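Local coordinates for protein, related to general stress protein 26(GS26) of B.subtilis (Clostridium acetobutylicum, PDB 2HQ7) that is of unconfirmed function but belongs to the pyridoxamine 5'-phosphate oxidase family, whose members typically bind FMN, and is related to a bacterial general stress protein, at residues L45-T54 / P115-A124. Residues are numbered along the deposited sequence; the frame is centred on the assembly and turned at random.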
loop_
_atom_site.group_PDB
_atom_site.type_symbol
_atom_site.label_atom_id
_atom_site.label_comp_id
_atom_site.label_asym_id
_atom_site.label_seq_id
_atom_site.Cartn_x
_atom_site.Cartn_y
_atom_site.Cartn_z
ATOM N N LEU B 45 0.167 9.891 -15.625
ATOM C CA LEU B 45 0.732 9.681 -14.273
ATOM C C LEU B 45 0.851 10.970 -13.485
ATOM O O LEU B 45 1.406 10.994 -12.381
ATOM C CB LEU B 45 2.119 9.066 -14.347
ATOM C CG LEU B 45 2.302 7.799 -15.160
ATOM C CD1 LEU B 45 3.726 7.314 -15.008
ATOM C CD2 LEU B 45 1.319 6.776 -14.693
ATOM N N LYS B 46 0.299 12.038 -14.026
ATOM C CA LYS B 46 0.430 13.362 -13.416
ATOM C C LYS B 46 -0.573 13.633 -12.319
ATOM O O LYS B 46 -0.279 14.343 -11.349
ATOM C CB LYS B 46 0.203 14.435 -14.504
ATOM C CG LYS B 46 1.091 14.300 -15.725
ATOM C CD LYS B 46 1.016 15.524 -16.647
ATOM C CE LYS B 46 0.122 15.301 -17.870
ATOM N NZ LYS B 46 -0.209 16.606 -18.591
ATOM N N LYS B 47 -1.798 13.163 -12.512
ATOM C CA LYS B 47 -2.905 13.603 -11.662
ATOM C C LYS B 47 -3.953 12.508 -11.535
ATOM O O LYS B 47 -4.342 11.871 -12.515
ATOM C CB LYS B 47 -3.551 14.916 -12.186
ATOM C CG LYS B 47 -3.359 16.131 -11.277
ATOM C CD LYS B 47 -4.176 17.363 -11.719
ATOM C CE LYS B 47 -3.867 18.637 -10.902
ATOM N NZ LYS B 47 -4.911 19.739 -11.050
ATOM N N PHE B 48 -4.392 12.288 -10.301
ATOM C CA PHE B 48 -5.417 11.296 -10.001
ATOM C C PHE B 48 -6.519 11.936 -9.178
ATOM O O PHE B 48 -6.261 12.663 -8.226
ATOM C CB PHE B 48 -4.809 10.149 -9.228
ATOM C CG PHE B 48 -3.923 9.302 -10.055
ATOM C CD1 PHE B 48 -2.661 9.767 -10.429
ATOM C CD2 PHE B 48 -4.354 8.091 -10.525
ATOM C CE1 PHE B 48 -1.839 9.025 -11.215
ATOM C CE2 PHE B 48 -3.514 7.325 -11.313
ATOM C CZ PHE B 48 -2.267 7.805 -11.665
ATOM N N TRP B 49 -7.747 11.609 -9.493
ATOM C CA TRP B 49 -8.879 12.058 -8.691
ATOM C C TRP B 49 -9.453 10.796 -8.094
ATOM O O TRP B 49 -9.718 9.831 -8.814
ATOM C CB TRP B 49 -9.913 12.759 -9.582
ATOM C CG TRP B 49 -9.481 14.108 -10.047
ATOM C CD1 TRP B 49 -9.747 15.291 -9.452
ATOM C CD2 TRP B 49 -8.701 14.411 -11.210
ATOM N NE1 TRP B 49 -9.162 16.310 -10.149
ATOM C CE2 TRP B 49 -8.567 15.793 -11.268
ATOM C CE3 TRP B 49 -8.167 13.646 -12.241
ATOM C CZ2 TRP B 49 -7.841 16.429 -12.272
ATOM C CZ3 TRP B 49 -7.465 14.260 -13.235
ATOM C CH2 TRP B 49 -7.317 15.655 -13.258
ATOM N N LEU B 50 -9.600 10.793 -6.780
ATOM C CA LEU B 50 -9.943 9.568 -6.079
ATOM C C LEU B 50 -11.132 9.786 -5.200
ATOM O O LEU B 50 -11.399 10.917 -4.761
ATOM C CB LEU B 50 -8.773 9.120 -5.208
ATOM C CG LEU B 50 -7.399 8.935 -5.829
ATOM C CD1 LEU B 50 -6.383 8.823 -4.732
ATOM C CD2 LEU B 50 -7.376 7.667 -6.775
ATOM N N SER B 51 -11.834 8.699 -4.933
ATOM C CA SER B 51 -12.948 8.688 -3.998
ATOM C C SER B 51 -12.697 7.821 -2.776
ATOM O O SER B 51 -12.138 6.757 -2.882
ATOM C CB SER B 51 -14.200 8.135 -4.661
ATOM O OG SER B 51 -15.311 8.426 -3.858
ATOM N N THR B 52 -13.157 8.298 -1.629
ATOM C CA THR B 52 -13.175 7.512 -0.414
ATOM C C THR B 52 -14.311 7.985 0.479
ATOM O O THR B 52 -14.929 9.046 0.242
ATOM C CB THR B 52 -11.812 7.574 0.312
ATOM O OG1 THR B 52 -11.701 6.483 1.239
ATOM C CG2 THR B 52 -11.607 8.936 1.019
ATOM N N ASN B 53 -14.599 7.186 1.498
ATOM C CA ASN B 53 -15.623 7.541 2.472
ATOM C C ASN B 53 -15.157 8.659 3.406
ATOM O O ASN B 53 -14.033 8.642 3.905
ATOM C CB ASN B 53 -16.057 6.313 3.265
ATOM C CG ASN B 53 -14.883 5.629 3.967
ATOM O OD1 ASN B 53 -14.248 4.704 3.417
ATOM N ND2 ASN B 53 -14.562 6.109 5.167
ATOM N N THR B 54 -16.029 9.645 3.619
ATOM C CA THR B 54 -15.773 10.689 4.602
ATOM C C THR B 54 -15.548 10.021 5.945
ATOM O O THR B 54 -16.419 9.321 6.444
ATOM C CB THR B 54 -16.947 11.644 4.741
ATOM O OG1 THR B 54 -17.427 11.992 3.440
ATOM C CG2 THR B 54 -16.531 12.909 5.516
ATOM N N PRO B 115 -23.314 12.298 2.148
ATOM C CA PRO B 115 -22.312 12.853 3.037
ATOM C C PRO B 115 -21.040 12.010 3.131
ATOM O O PRO B 115 -20.044 12.519 3.586
ATOM C CB PRO B 115 -23.027 12.907 4.390
ATOM C CG PRO B 115 -24.105 11.918 4.292
ATOM C CD PRO B 115 -24.530 11.883 2.878
ATOM N N ASP B 116 -21.063 10.743 2.695
ATOM C CA ASP B 116 -19.885 9.923 2.713
ATOM C C ASP B 116 -19.028 9.964 1.441
ATOM O O ASP B 116 -18.031 9.247 1.366
ATOM C CB ASP B 116 -20.279 8.470 2.978
ATOM C CG ASP B 116 -21.043 8.310 4.275
ATOM O OD1 ASP B 116 -20.575 8.827 5.313
ATOM O OD2 ASP B 116 -22.126 7.689 4.242
ATOM N N TYR B 117 -19.430 10.743 0.443
ATOM C CA TYR B 117 -18.670 10.868 -0.788
ATOM C C TYR B 117 -17.665 11.987 -0.588
ATOM O O TYR B 117 -18.035 13.144 -0.493
ATOM C CB TYR B 117 -19.621 11.149 -1.946
ATOM C CG TYR B 117 -19.004 11.537 -3.293
ATOM C CD1 TYR B 117 -17.883 10.909 -3.776
ATOM C CD2 TYR B 117 -19.588 12.515 -4.086
ATOM C CE1 TYR B 117 -17.330 11.265 -5.013
ATOM C CE2 TYR B 117 -19.037 12.889 -5.340
ATOM C CZ TYR B 117 -17.905 12.264 -5.781
ATOM O OH TYR B 117 -17.362 12.602 -7.006
ATOM N N THR B 118 -16.394 11.629 -0.490
ATOM C CA THR B 118 -15.292 12.599 -0.482
ATOM C C THR B 118 -14.486 12.430 -1.768
ATOM O O THR B 118 -14.223 11.317 -2.195
ATOM C CB THR B 118 -14.391 12.401 0.753
ATOM O OG1 THR B 118 -15.081 12.880 1.909
ATOM C CG2 THR B 118 -13.028 13.154 0.638
ATOM N N ALA B 119 -14.142 13.539 -2.416
ATOM C CA ALA B 119 -13.328 13.483 -3.609
ATOM C C ALA B 119 -11.995 14.131 -3.313
ATOM O O ALA B 119 -11.933 15.180 -2.651
ATOM C CB ALA B 119 -14.003 14.176 -4.749
ATOM N N LEU B 120 -10.937 13.518 -3.810
ATOM C CA LEU B 120 -9.565 14.015 -3.592
ATOM C C LEU B 120 -8.834 14.188 -4.904
ATOM O O LEU B 120 -9.114 13.509 -5.874
ATOM C CB LEU B 120 -8.781 13.041 -2.700
ATOM C CG LEU B 120 -9.503 12.827 -1.383
ATOM C CD1 LEU B 120 -10.368 11.591 -1.546
ATOM C CD2 LEU B 120 -8.588 12.654 -0.237
ATOM N N CYS B 121 -7.910 15.130 -4.951
ATOM C CA CYS B 121 -7.053 15.261 -6.133
ATOM C C CYS B 121 -5.586 15.054 -5.722
ATOM O O CYS B 121 -5.060 15.801 -4.895
ATOM C CB CYS B 121 -7.278 16.619 -6.763
ATOM S SG CYS B 121 -6.324 16.843 -8.230
ATOM N N PHE B 122 -4.973 13.984 -6.241
ATOM C CA PHE B 122 -3.551 13.701 -6.049
ATOM C C PHE B 122 -2.720 14.204 -7.220
ATOM O O PHE B 122 -3.043 13.926 -8.355
ATOM C CB PHE B 122 -3.331 12.198 -5.947
ATOM C CG PHE B 122 -1.862 11.777 -5.964
ATOM C CD1 PHE B 122 -1.067 11.892 -4.825
ATOM C CD2 PHE B 122 -1.315 11.167 -7.089
ATOM C CE1 PHE B 122 0.274 11.462 -4.830
ATOM C CE2 PHE B 122 -0.001 10.701 -7.097
ATOM C CZ PHE B 122 0.804 10.841 -5.978
ATOM N N THR B 123 -1.620 14.888 -6.923
ATOM C CA THR B 123 -0.678 15.393 -7.933
ATOM C C THR B 123 0.658 14.734 -7.679
ATOM O O THR B 123 1.211 14.922 -6.606
ATOM C CB THR B 123 -0.518 16.937 -7.793
ATOM O OG1 THR B 123 -1.790 17.549 -8.016
ATOM C CG2 THR B 123 0.523 17.518 -8.772
ATOM N N ALA B 124 1.138 13.913 -8.635
ATOM C CA ALA B 124 2.385 13.151 -8.497
ATOM C C ALA B 124 3.629 13.986 -8.758
ATOM O O ALA B 124 3.677 14.742 -9.710
ATOM C CB ALA B 124 2.378 11.896 -9.452
HETATM O O HOH W 1 1.916 15.651 -11.806
HETATM O O HOH W 2 -18.354 7.559 5.682
#
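P115 O takes a hydrogen bond from T54 OG1 (2.7 Å), in its carbonyl plane and on a lone pair, while T54 N donates a backbone hydrogen bond to D116 O. The Y117 ring turns its edge to S51 OG, 3.6 Å from Y117 CD1; that hydroxyl is hydrogen-bonded to Y108, which also meets the Y117 ring. The chi1 of T118 (-73°) sets OG1 opposite its carbonyl carbon, within hydrogen-bonding distance of T54 OG1 (2.9 Å), the two side chains crossing at about a right angle. T118, L120 and F122 form hydrogen-bonded pairs with T52, L50 and F48. L120 CD1 lies 3.9 Å from T52 CG2, and M37 packs against both side chains. With chi1 at -178°, C121 SG swings over the five-membered ring of W49, offset toward the rim, 3.5 Å from W49 NE1: a sulfur-aromatic contact. F122 lies alongside F48, its ring edge facing F48 CD1, in a core shared with L70 and L83. A124 N donates a hydrogen bond to K46 O, which a water bridges to A124 O. Strands 47-53 and 117-131 thus pair antiparallel between strands 32-43 and 79-90, consistent with the split-barrel fold of FMN-binding proteins.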